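Long-range contacts in succinylglutamate desuccinylase/aspartoacylase (Shewanella frigidimarina, PDB 3LWU), which binds zinc and is probably a hydrolase acting on ester bonds, as a putative member of the succinylglutamate desuccinylase/aspartoacylase family: residues 55-66 against 182-193; 41-50 against 84-95. All coordinates share one frame; numbering follows the deposited sequence.

Contact 1. Residues 55-66 against 182-193. With ZN (zinc ion), chain C.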
loop_
_atom_site.group_PDB
_atom_site.type_symbol
_atom_site.label_atom_id
_atom_site.label_comp_id
_atom_site.label_asym_id
_atom_site.label_seq_id
_atom_site.Cartn_x
_atom_site.Cartn_y
_atom_site.Cartn_z
ATOM N N SER A 55 -33.319 -23.359 6.068
ATOM C CA SER A 55 -32.199 -22.840 6.819
ATOM C C SER A 55 -31.553 -21.710 6.055
ATOM O O SER A 55 -31.696 -21.609 4.812
ATOM C CB SER A 55 -31.172 -23.940 7.093
ATOM O OG SER A 55 -30.632 -24.450 5.883
ATOM N N VAL A 56 -30.795 -20.910 6.796
ATOM C CA VAL A 56 -30.244 -19.671 6.308
ATOM C C VAL A 56 -28.794 -19.522 6.699
ATOM O O VAL A 56 -28.402 -19.838 7.836
ATOM C CB VAL A 56 -31.055 -18.481 6.876
ATOM C CG1 VAL A 56 -30.556 -17.117 6.338
ATOM C CG2 VAL A 56 -32.537 -18.695 6.565
ATOM N N TYR A 57 -27.997 -19.002 5.769
ATOM C CA TYR A 57 -26.582 -18.671 6.033
ATOM C C TYR A 57 -26.395 -17.221 5.649
ATOM O O TYR A 57 -26.747 -16.811 4.543
ATOM C CB TYR A 57 -25.638 -19.544 5.223
ATOM C CG TYR A 57 -24.187 -19.110 5.296
ATOM C CD1 TYR A 57 -23.397 -19.448 6.394
ATOM C CD2 TYR A 57 -23.619 -18.336 4.299
ATOM C CE1 TYR A 57 -22.109 -19.076 6.475
ATOM C CE2 TYR A 57 -22.304 -17.923 4.390
ATOM C CZ TYR A 57 -21.552 -18.303 5.482
ATOM O OH TYR A 57 -20.233 -17.934 5.596
ATOM N N ILE A 58 -25.915 -16.430 6.592
ATOM C CA ILE A 58 -25.751 -14.995 6.393
ATOM C C ILE A 58 -24.324 -14.640 6.729
ATOM O O ILE A 58 -23.882 -14.996 7.805
ATOM C CB ILE A 58 -26.667 -14.214 7.324
ATOM C CG1 ILE A 58 -28.134 -14.589 7.067
ATOM C CG2 ILE A 58 -26.469 -12.695 7.123
ATOM C CD1 ILE A 58 -29.158 -13.907 8.060
ATOM N N GLN A 59 -23.599 -13.984 5.823
ATOM C CA GLN A 59 -22.225 -13.564 6.079
ATOM C C GLN A 59 -22.051 -12.088 5.744
ATOM O O GLN A 59 -22.799 -11.547 4.963
ATOM C CB GLN A 59 -21.185 -14.410 5.331
ATOM C CG GLN A 59 -21.226 -14.319 3.770
ATOM C CD GLN A 59 -20.087 -15.060 3.108
ATOM O OE1 GLN A 59 -19.618 -16.068 3.634
ATOM N NE2 GLN A 59 -19.625 -14.555 1.949
ATOM N N ALA A 60 -21.079 -11.442 6.378
ATOM C CA ALA A 60 -20.735 -10.061 6.082
ATOM C C ALA A 60 -19.238 -9.883 5.938
ATOM O O ALA A 60 -18.458 -10.667 6.518
ATOM C CB ALA A 60 -21.251 -9.108 7.219
ATOM N N ASN A 61 -18.843 -8.843 5.189
ATOM C CA ASN A 61 -17.506 -8.194 5.349
ATOM C C ASN A 61 -16.391 -9.004 4.711
ATOM O O ASN A 61 -15.243 -8.891 5.091
ATOM C CB ASN A 61 -17.244 -7.918 6.842
ATOM C CG ASN A 61 -16.267 -6.745 7.133
ATOM O OD1 ASN A 61 -16.016 -6.488 8.306
ATOM N ND2 ASN A 61 -15.760 -6.029 6.101
ATOM N N VAL A 62 -16.727 -9.783 3.677
ATOM C CA VAL A 62 -15.704 -10.441 2.877
ATOM C C VAL A 62 -14.796 -9.430 2.195
ATOM O O VAL A 62 -13.592 -9.654 2.022
ATOM C CB VAL A 62 -16.316 -11.380 1.854
ATOM C CG1 VAL A 62 -15.261 -11.839 0.860
ATOM C CG2 VAL A 62 -16.930 -12.578 2.578
ATOM N N HIS A 63 -15.389 -8.330 1.778
ATOM C CA HIS A 63 -14.637 -7.148 1.352
ATOM C C HIS A 63 -14.414 -6.372 2.615
ATOM O O HIS A 63 -15.361 -5.956 3.243
ATOM C CB HIS A 63 -15.456 -6.334 0.311
ATOM C CG HIS A 63 -15.398 -6.905 -1.073
ATOM N ND1 HIS A 63 -16.480 -6.933 -1.925
ATOM C CD2 HIS A 63 -14.396 -7.542 -1.727
ATOM C CE1 HIS A 63 -16.138 -7.509 -3.064
ATOM N NE2 HIS A 63 -14.877 -7.899 -2.968
ATOM N N GLY A 64 -13.163 -6.150 3.015
ATOM C CA GLY A 64 -12.882 -5.732 4.380
ATOM C C GLY A 64 -13.291 -4.332 4.784
ATOM O O GLY A 64 -13.415 -4.063 5.968
ATOM N N ALA A 65 -13.471 -3.443 3.806
ATOM C CA ALA A 65 -13.939 -2.081 4.053
ATOM C C ALA A 65 -15.435 -2.026 4.260
ATOM O O ALA A 65 -15.985 -1.032 4.735
ATOM C CB ALA A 65 -13.563 -1.144 2.829
ATOM N N GLU A 66 -16.111 -3.095 3.864
ATOM C CA GLU A 66 -17.558 -3.120 3.822
ATOM C C GLU A 66 -18.106 -3.611 5.152
ATOM O O GLU A 66 -18.611 -4.738 5.249
ATOM C CB GLU A 66 -17.991 -3.966 2.629
ATOM C CG GLU A 66 -17.510 -3.368 1.310
ATOM C CD GLU A 66 -17.847 -4.172 0.066
ATOM O OE1 GLU A 66 -18.639 -5.121 0.179
ATOM O OE2 GLU A 66 -17.260 -3.886 -1.041
ATOM N N ALA A 182 -22.134 -22.162 3.270
ATOM C CA ALA A 182 -23.245 -21.595 2.490
ATOM C C ALA A 182 -24.037 -22.693 1.782
ATOM O O ALA A 182 -25.271 -22.644 1.692
ATOM C CB ALA A 182 -22.727 -20.557 1.471
ATOM N N HIS A 183 -23.327 -23.711 1.307
ATOM C CA HIS A 183 -23.955 -24.825 0.585
ATOM C C HIS A 183 -24.952 -25.632 1.447
ATOM O O HIS A 183 -25.827 -26.276 0.904
ATOM C CB HIS A 183 -22.897 -25.768 -0.002
ATOM C CG HIS A 183 -22.353 -25.339 -1.331
ATOM N ND1 HIS A 183 -23.147 -24.862 -2.350
ATOM C CD2 HIS A 183 -21.081 -25.341 -1.818
ATOM C CE1 HIS A 183 -22.389 -24.565 -3.396
ATOM N NE2 HIS A 183 -21.132 -24.866 -3.107
ATOM N N GLN A 184 -24.788 -25.593 2.768
ATOM C CA GLN A 184 -25.633 -26.308 3.681
ATOM C C GLN A 184 -26.991 -25.650 3.802
ATOM O O GLN A 184 -27.911 -26.310 4.241
ATOM C CB GLN A 184 -25.021 -26.370 5.100
ATOM C CG GLN A 184 -23.789 -27.292 5.280
ATOM C CD GLN A 184 -24.134 -28.792 5.174
ATOM O OE1 GLN A 184 -25.293 -29.191 4.926
ATOM N NE2 GLN A 184 -23.116 -29.627 5.357
ATOM N N ALA A 185 -27.112 -24.374 3.428
ATOM C CA ALA A 185 -28.319 -23.585 3.680
ATOM C C ALA A 185 -29.290 -23.529 2.479
ATOM O O ALA A 185 -28.884 -23.674 1.336
ATOM C CB ALA A 185 -27.952 -22.201 4.100
ATOM N N ASP A 186 -30.563 -23.281 2.753
ATOM C CA ASP A 186 -31.566 -23.108 1.687
ATOM C C ASP A 186 -31.585 -21.680 1.145
ATOM O O ASP A 186 -32.056 -21.418 0.020
ATOM C CB ASP A 186 -32.958 -23.445 2.227
ATOM C CG ASP A 186 -33.085 -24.901 2.627
ATOM O OD1 ASP A 186 -33.029 -25.757 1.721
ATOM O OD2 ASP A 186 -33.225 -25.202 3.837
ATOM N N ILE A 187 -31.114 -20.762 1.976
ATOM C CA ILE A 187 -31.148 -19.342 1.718
ATOM C C ILE A 187 -29.801 -18.796 2.117
ATOM O O ILE A 187 -29.342 -19.048 3.236
ATOM C CB ILE A 187 -32.220 -18.636 2.584
ATOM C CG1 ILE A 187 -33.621 -19.097 2.169
ATOM C CG2 ILE A 187 -32.110 -17.113 2.431
ATOM C CD1 ILE A 187 -34.689 -18.969 3.302
ATOM N N VAL A 188 -29.161 -18.085 1.195
ATOM C CA VAL A 188 -27.832 -17.518 1.427
ATOM C C VAL A 188 -27.914 -16.005 1.228
ATOM O O VAL A 188 -28.404 -15.555 0.207
ATOM C CB VAL A 188 -26.787 -18.100 0.446
ATOM C CG1 VAL A 188 -25.427 -17.292 0.504
ATOM C CG2 VAL A 188 -26.584 -19.577 0.722
ATOM N N LEU A 189 -27.456 -15.241 2.222
ATOM C CA LEU A 189 -27.387 -13.788 2.130
ATOM C C LEU A 189 -25.945 -13.387 2.343
ATOM O O LEU A 189 -25.368 -13.638 3.432
ATOM C CB LEU A 189 -28.267 -13.107 3.167
ATOM C CG LEU A 189 -29.742 -13.530 3.231
ATOM C CD1 LEU A 189 -30.415 -12.875 4.446
ATOM C CD2 LEU A 189 -30.493 -13.243 1.950
ATOM N N ASP A 190 -25.362 -12.771 1.315
ATOM C CA ASP A 190 -23.999 -12.229 1.375
ATOM C C ASP A 190 -24.131 -10.732 1.493
ATOM O O ASP A 190 -24.619 -10.090 0.581
ATOM C CB ASP A 190 -23.234 -12.605 0.108
ATOM C CG ASP A 190 -21.743 -12.367 0.208
ATOM O OD1 ASP A 190 -21.231 -12.056 1.303
ATOM O OD2 ASP A 190 -21.061 -12.489 -0.860
ATOM N N LEU A 191 -23.727 -10.189 2.625
ATOM C CA LEU A 191 -23.880 -8.775 2.925
ATOM C C LEU A 191 -22.629 -7.959 2.621
ATOM O O LEU A 191 -21.569 -8.161 3.220
ATOM C CB LEU A 191 -24.217 -8.596 4.401
ATOM C CG LEU A 191 -25.388 -9.370 5.003
ATOM C CD1 LEU A 191 -25.658 -8.885 6.368
ATOM C CD2 LEU A 191 -26.684 -9.275 4.147
ATOM N N HIS A 192 -22.798 -7.024 1.693
ATOM C CA HIS A 192 -21.761 -6.157 1.193
ATOM C C HIS A 192 -22.177 -4.684 1.348
ATOM O O HIS A 192 -23.249 -4.380 1.832
ATOM C CB HIS A 192 -21.529 -6.459 -0.283
ATOM C CG HIS A 192 -20.798 -7.742 -0.545
ATOM N ND1 HIS A 192 -19.519 -7.772 -1.048
ATOM C CD2 HIS A 192 -21.189 -9.038 -0.432
ATOM C CE1 HIS A 192 -19.163 -9.027 -1.255
ATOM N NE2 HIS A 192 -20.145 -9.818 -0.861
ATOM N N THR A 193 -21.269 -3.765 1.012
ATOM C CA THR A 193 -21.622 -2.361 0.799
ATOM C C THR A 193 -20.985 -1.918 -0.511
ATOM O O THR A 193 -20.059 -2.544 -1.002
ATOM C CB THR A 193 -21.114 -1.401 1.912
ATOM O OG1 THR A 193 -19.735 -1.083 1.663
ATOM C CG2 THR A 193 -21.289 -1.985 3.338
HETATM ZN ZN ZN C . -18.368 -6.146 -1.583
HETATM O O HOH W 1 -31.115 -26.939 5.616
HETATM O O HOH W 2 -28.016 -24.673 7.122
HETATM O O HOH W 3 -19.587 -10.081 2.540
HETATM O O HOH W 4 -20.910 -6.184 4.926
#
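Ile58 and Leu189 lie side by side and point the same way, with Ile58 CG1 3.9 Å from Leu189 CD1. Val56 with Ile187 and Ala60 with Leu191 extend this apolar face along two parallel strands, 56-60 and 187-193. Backbone bonds run from Tyr57 N to Ile187 O, Leu189 N to Tyr57 O, Gln59 N to Leu189 O and Leu191 N to Gln59 O. On the other face, CG anti to the backbone N (chi1 171°) lays the Tyr57 ring with one face over Ala182, and Tyr57 CD2 is 3.7 Å from Ala182 CB. Tyr57 OH donates in plane to a lone pair of Gln59 OE1. Gln59 NE2 donates to Asp190 OD1 at 3.0 Å, from above the carboxylate plane, and also bonds Tyr124. Replacing Gln59 by a leucine would probably leave Tyr57 OH without its acceptor and Asp190 OD1 without this donor. Asp190 OD2 takes a weak bond from His192 NE2, so it is a second-shell group to the metal.

At the C-terminal ends, His63 ND1 and His192 ND1 each bind zinc at 2.1 Å. Glu66 adds OE1 at 2.1 Å from zinc and a longer OE2. An atom from outside both segments completes the site. Thr193 N donates to Glu66 OE1 at 3.1 Å, and Asn119 bonds His63 NE2. This His-Glu-His arrangement is consistent with M14-type zinc hydrolases. At the other end, Ser55 N meets the anti lone pair of Asp186 OD2 at 2.9 Å. Helix 68-80 covers the Ile58 face, helix 230-247 touches the Gln59 face, and strands 89-92 and 257-263 flank the pair.

Contact 2. Residues 41-50 against 84-95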
loop_
_atom_site.group_PDB
_atom_site.type_symbol
_atom_site.label_atom_id
_atom_site.label_comp_id
_atom_site.label_asym_id
_atom_site.label_seq_id
_atom_site.Cartn_x
_atom_site.Cartn_y
_atom_site.Cartn_z
ATOM N N VAL A 41 -13.018 -16.882 11.872
ATOM C CA VAL A 41 -14.305 -16.235 11.679
ATOM C C VAL A 41 -15.235 -16.738 12.759
ATOM O O VAL A 41 -15.330 -17.944 12.955
ATOM C CB VAL A 41 -14.890 -16.588 10.312
ATOM C CG1 VAL A 41 -16.302 -16.042 10.158
ATOM C CG2 VAL A 41 -13.945 -16.079 9.198
ATOM N N PRO A 42 -15.925 -15.822 13.474
ATOM C CA PRO A 42 -16.887 -16.210 14.494
ATOM C C PRO A 42 -18.211 -16.619 13.834
ATOM O O PRO A 42 -18.640 -15.988 12.892
ATOM C CB PRO A 42 -17.056 -14.939 15.321
ATOM C CG PRO A 42 -16.731 -13.815 14.396
ATOM C CD PRO A 42 -15.755 -14.361 13.390
ATOM N N ILE A 43 -18.804 -17.697 14.327
ATOM C CA ILE A 43 -20.031 -18.266 13.816
ATOM C C ILE A 43 -21.047 -18.303 14.972
ATOM O O ILE A 43 -20.739 -18.741 16.096
ATOM C CB ILE A 43 -19.788 -19.697 13.218
ATOM C CG1 ILE A 43 -18.699 -19.655 12.101
ATOM C CG2 ILE A 43 -21.067 -20.330 12.699
ATOM C CD1 ILE A 43 -19.079 -18.884 10.857
ATOM N N TYR A 44 -22.258 -17.815 14.675
ATOM C CA TYR A 44 -23.373 -17.788 15.591
ATOM C C TYR A 44 -24.473 -18.581 14.928
ATOM O O TYR A 44 -24.771 -18.388 13.743
ATOM C CB TYR A 44 -23.862 -16.343 15.817
ATOM C CG TYR A 44 -22.843 -15.463 16.484
ATOM C CD1 TYR A 44 -22.637 -15.526 17.848
ATOM C CD2 TYR A 44 -22.042 -14.600 15.747
ATOM C CE1 TYR A 44 -21.668 -14.704 18.489
ATOM C CE2 TYR A 44 -21.054 -13.791 16.379
ATOM C CZ TYR A 44 -20.891 -13.855 17.750
ATOM O OH TYR A 44 -19.979 -13.045 18.386
ATOM N N SER A 45 -25.087 -19.457 15.696
ATOM C CA SER A 45 -26.133 -20.306 15.175
ATOM C C SER A 45 -27.395 -20.225 16.035
ATOM O O SER A 45 -27.329 -20.456 17.235
ATOM C CB SER A 45 -25.611 -21.748 15.088
ATOM O OG SER A 45 -26.676 -22.611 14.752
ATOM N N PHE A 46 -28.527 -19.847 15.426
ATOM C CA PHE A 46 -29.821 -19.948 16.083
ATOM C C PHE A 46 -30.475 -21.222 15.573
ATOM O O PHE A 46 -30.858 -21.314 14.410
ATOM C CB PHE A 46 -30.717 -18.734 15.765
ATOM C CG PHE A 46 -30.300 -17.431 16.464
ATOM C CD1 PHE A 46 -29.297 -16.656 15.969
ATOM C CD2 PHE A 46 -30.946 -17.001 17.601
ATOM C CE1 PHE A 46 -28.918 -15.493 16.626
ATOM C CE2 PHE A 46 -30.605 -15.851 18.232
ATOM C CZ PHE A 46 -29.582 -15.094 17.754
HETATM N N MSE A 47 -30.584 -22.218 16.427
HETATM C CA MSE A 47 -31.135 -23.525 16.032
HETATM C C MSE A 47 -32.578 -23.394 15.709
HETATM O O MSE A 47 -33.293 -22.813 16.486
HETATM C CB MSE A 47 -31.153 -24.475 17.198
HETATM C CG MSE A 47 -29.963 -25.331 17.352
HETATM SE SE MSE A 47 -30.493 -26.531 18.825
HETATM C CE MSE A 47 -28.710 -26.269 19.648
ATOM N N GLY A 48 -33.025 -23.991 14.616
ATOM C CA GLY A 48 -34.439 -24.036 14.321
ATOM C C GLY A 48 -35.131 -25.121 15.140
ATOM O O GLY A 48 -34.540 -26.134 15.408
ATOM N N SER A 49 -36.373 -24.873 15.548
ATOM C CA SER A 49 -37.194 -25.831 16.315
ATOM C C SER A 49 -37.970 -26.820 15.440
ATOM O O SER A 49 -38.509 -27.774 15.957
ATOM C CB SER A 49 -38.185 -25.078 17.239
ATOM O OG SER A 49 -38.941 -24.095 16.535
ATOM N N GLU A 50 -38.020 -26.583 14.128
ATOM C CA GLU A 50 -38.700 -27.468 13.154
ATOM C C GLU A 50 -37.701 -27.977 12.127
ATOM O O GLU A 50 -37.160 -27.190 11.347
ATOM C CB GLU A 50 -39.718 -26.689 12.320
ATOM C CG GLU A 50 -41.105 -26.507 12.865
ATOM C CD GLU A 50 -41.997 -25.717 11.873
ATOM O OE1 GLU A 50 -41.581 -25.503 10.701
ATOM O OE2 GLU A 50 -43.116 -25.307 12.268
ATOM N N GLN A 84 -39.497 -16.562 17.225
ATOM C CA GLN A 84 -39.351 -17.996 17.257
ATOM C C GLN A 84 -38.723 -18.502 15.953
ATOM O O GLN A 84 -39.335 -18.400 14.870
ATOM C CB GLN A 84 -40.697 -18.660 17.485
ATOM C CG GLN A 84 -40.620 -20.163 17.424
ATOM C CD GLN A 84 -41.844 -20.794 17.996
ATOM O OE1 GLN A 84 -42.926 -20.784 17.384
ATOM N NE2 GLN A 84 -41.692 -21.363 19.184
ATOM N N VAL A 85 -37.524 -19.080 16.069
ATOM C CA VAL A 85 -36.760 -19.524 14.934
ATOM C C VAL A 85 -37.165 -20.961 14.592
ATOM O O VAL A 85 -36.989 -21.880 15.391
ATOM C CB VAL A 85 -35.237 -19.405 15.213
ATOM C CG1 VAL A 85 -34.423 -19.829 13.988
ATOM C CG2 VAL A 85 -34.854 -17.943 15.592
ATOM N N LEU A 86 -37.718 -21.140 13.405
ATOM C CA LEU A 86 -38.174 -22.457 12.951
ATOM C C LEU A 86 -37.058 -23.182 12.203
ATOM O O LEU A 86 -36.877 -24.399 12.382
ATOM C CB LEU A 86 -39.417 -22.334 12.077
ATOM C CG LEU A 86 -40.637 -21.653 12.726
ATOM C CD1 LEU A 86 -41.776 -21.531 11.701
ATOM C CD2 LEU A 86 -41.105 -22.402 13.989
ATOM N N GLY A 87 -36.309 -22.446 11.383
ATOM C CA GLY A 87 -35.219 -23.036 10.627
ATOM C C GLY A 87 -33.879 -22.538 11.103
ATOM O O GLY A 87 -33.775 -21.418 11.598
ATOM N N ASP A 88 -32.841 -23.344 10.937
ATOM C CA ASP A 88 -31.506 -22.950 11.396
ATOM C C ASP A 88 -31.078 -21.631 10.727
ATOM O O ASP A 88 -31.279 -21.450 9.522
ATOM C CB ASP A 88 -30.457 -24.045 11.082
ATOM C CG ASP A 88 -30.567 -25.271 11.976
ATOM O OD1 ASP A 88 -31.250 -25.269 13.030
ATOM O OD2 ASP A 88 -29.893 -26.261 11.631
ATOM N N ILE A 89 -30.471 -20.735 11.518
ATOM C CA ILE A 89 -29.877 -19.498 11.016
ATOM C C ILE A 89 -28.463 -19.452 11.492
ATOM O O ILE A 89 -28.198 -19.491 12.696
ATOM C CB ILE A 89 -30.602 -18.224 11.473
ATOM C CG1 ILE A 89 -32.083 -18.308 11.092
ATOM C CG2 ILE A 89 -29.961 -16.928 10.835
ATOM C CD1 ILE A 89 -32.940 -17.149 11.620
ATOM N N THR A 90 -27.558 -19.377 10.522
ATOM C CA THR A 90 -26.141 -19.329 10.776
ATOM C C THR A 90 -25.610 -17.983 10.294
ATOM O O THR A 90 -25.858 -17.589 9.161
ATOM C CB THR A 90 -25.395 -20.468 10.055
ATOM O OG1 THR A 90 -25.951 -21.719 10.456
ATOM C CG2 THR A 90 -23.920 -20.436 10.425
ATOM N N LEU A 91 -24.892 -17.274 11.161
ATOM C CA LEU A 91 -24.405 -15.959 10.819
ATOM C C LEU A 91 -22.888 -15.940 10.958
ATOM O O LEU A 91 -22.352 -16.413 11.954
ATOM C CB LEU A 91 -25.067 -14.893 11.705
ATOM C CG LEU A 91 -26.606 -14.941 11.590
ATOM C CD1 LEU A 91 -27.140 -15.731 12.773
ATOM C CD2 LEU A 91 -27.231 -13.536 11.568
ATOM N N ALA A 92 -22.215 -15.388 9.940
ATOM C CA ALA A 92 -20.757 -15.305 9.904
ATOM C C ALA A 92 -20.363 -13.850 9.684
ATOM O O ALA A 92 -20.107 -13.446 8.555
ATOM C CB ALA A 92 -20.167 -16.201 8.805
ATOM N N PRO A 93 -20.352 -13.043 10.763
ATOM C CA PRO A 93 -19.845 -11.696 10.571
ATOM C C PRO A 93 -18.320 -11.713 10.521
ATOM O O PRO A 93 -17.706 -12.738 10.792
ATOM C CB PRO A 93 -20.353 -10.960 11.805
ATOM C CG PRO A 93 -20.358 -11.973 12.843
ATOM C CD PRO A 93 -20.752 -13.270 12.160
ATOM N N LEU A 94 -17.711 -10.601 10.150
ATOM C CA LEU A 94 -16.238 -10.502 10.135
ATOM C C LEU A 94 -15.637 -11.695 9.368
ATOM O O LEU A 94 -14.727 -12.360 9.847
ATOM C CB LEU A 94 -15.694 -10.445 11.569
ATOM C CG LEU A 94 -16.184 -9.292 12.461
ATOM C CD1 LEU A 94 -15.761 -9.546 13.957
ATOM C CD2 LEU A 94 -15.738 -7.850 12.027
ATOM N N ALA A 95 -16.141 -11.956 8.172
ATOM C CA ALA A 95 -15.844 -13.206 7.487
ATOM C C ALA A 95 -14.506 -13.220 6.767
ATOM O O ALA A 95 -14.118 -14.253 6.253
ATOM C CB ALA A 95 -16.985 -13.579 6.508
#
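Tyr44 and Leu91 form an antiparallel hydrogen-bonded pair, and each backbone N donates to the other's O. Phe46 and Ile89 do the same, with Phe46 N 2.8 Å from Ile89 O. Beyond the strands, a carboxylate and two loop carbonyls supply the acceptors. Gly48 N donates almost straight (174°) to the anti lone pair of Asp88 OD1, at 2.7 Å. Val85 O accepts twice from Ser49: from N at 3.1 Å, and from OG at 3.2 Å, above the carbonyl plane. The OG gets there because it sits between the backbone N and the carbonyl carbon (chi1 51°). Glu50 N donates in plane to a lone pair of Leu86 O at 3.0 Å.

Apolar side chains pack beside these bonds. Ile43 CD1 meets Ala92 CB at 3.5 Å. Tyr44, Phe46 and Leu91 share one face; Leu91 CD1 lies at the Phe46 ring edge and Pro93 CG at the Tyr44 ring edge. The Tyr44 hydroxyl bonds Ile343 and Tyr346 of the second subunit. Strand 24-32 pairs with the far edge of 41-46. The pairing thus depends on register more than charge: backbone groups carry it, Glu50 N extends it into the loops, and Asp88 OD1 and Ser49 OG add side-chain bonds.

In the fold
Both contacts pair strands of the same sheet region, and strands 56-60 and 89-92 join them directly. Ile58 N lies 2.8 Å from Thr90 O, and Ile58 O lies 2.7 Å from Ala92 N, both probable hydrogen bonds. Contact 1 is parallel and deeply buried, its centre about 7 Å from the centre of the chain. Contact 2 is antiparallel and only partly buried, its centre about 18 Å from the centre of the chain. Helix 68-80 packs on side chains of both. Their chemistry follows their place: contact 1 ends at the zinc site, whereas contact 2 runs at one end into partly exposed loops and reaches the second subunit through Tyr44, Pro93 and Leu94.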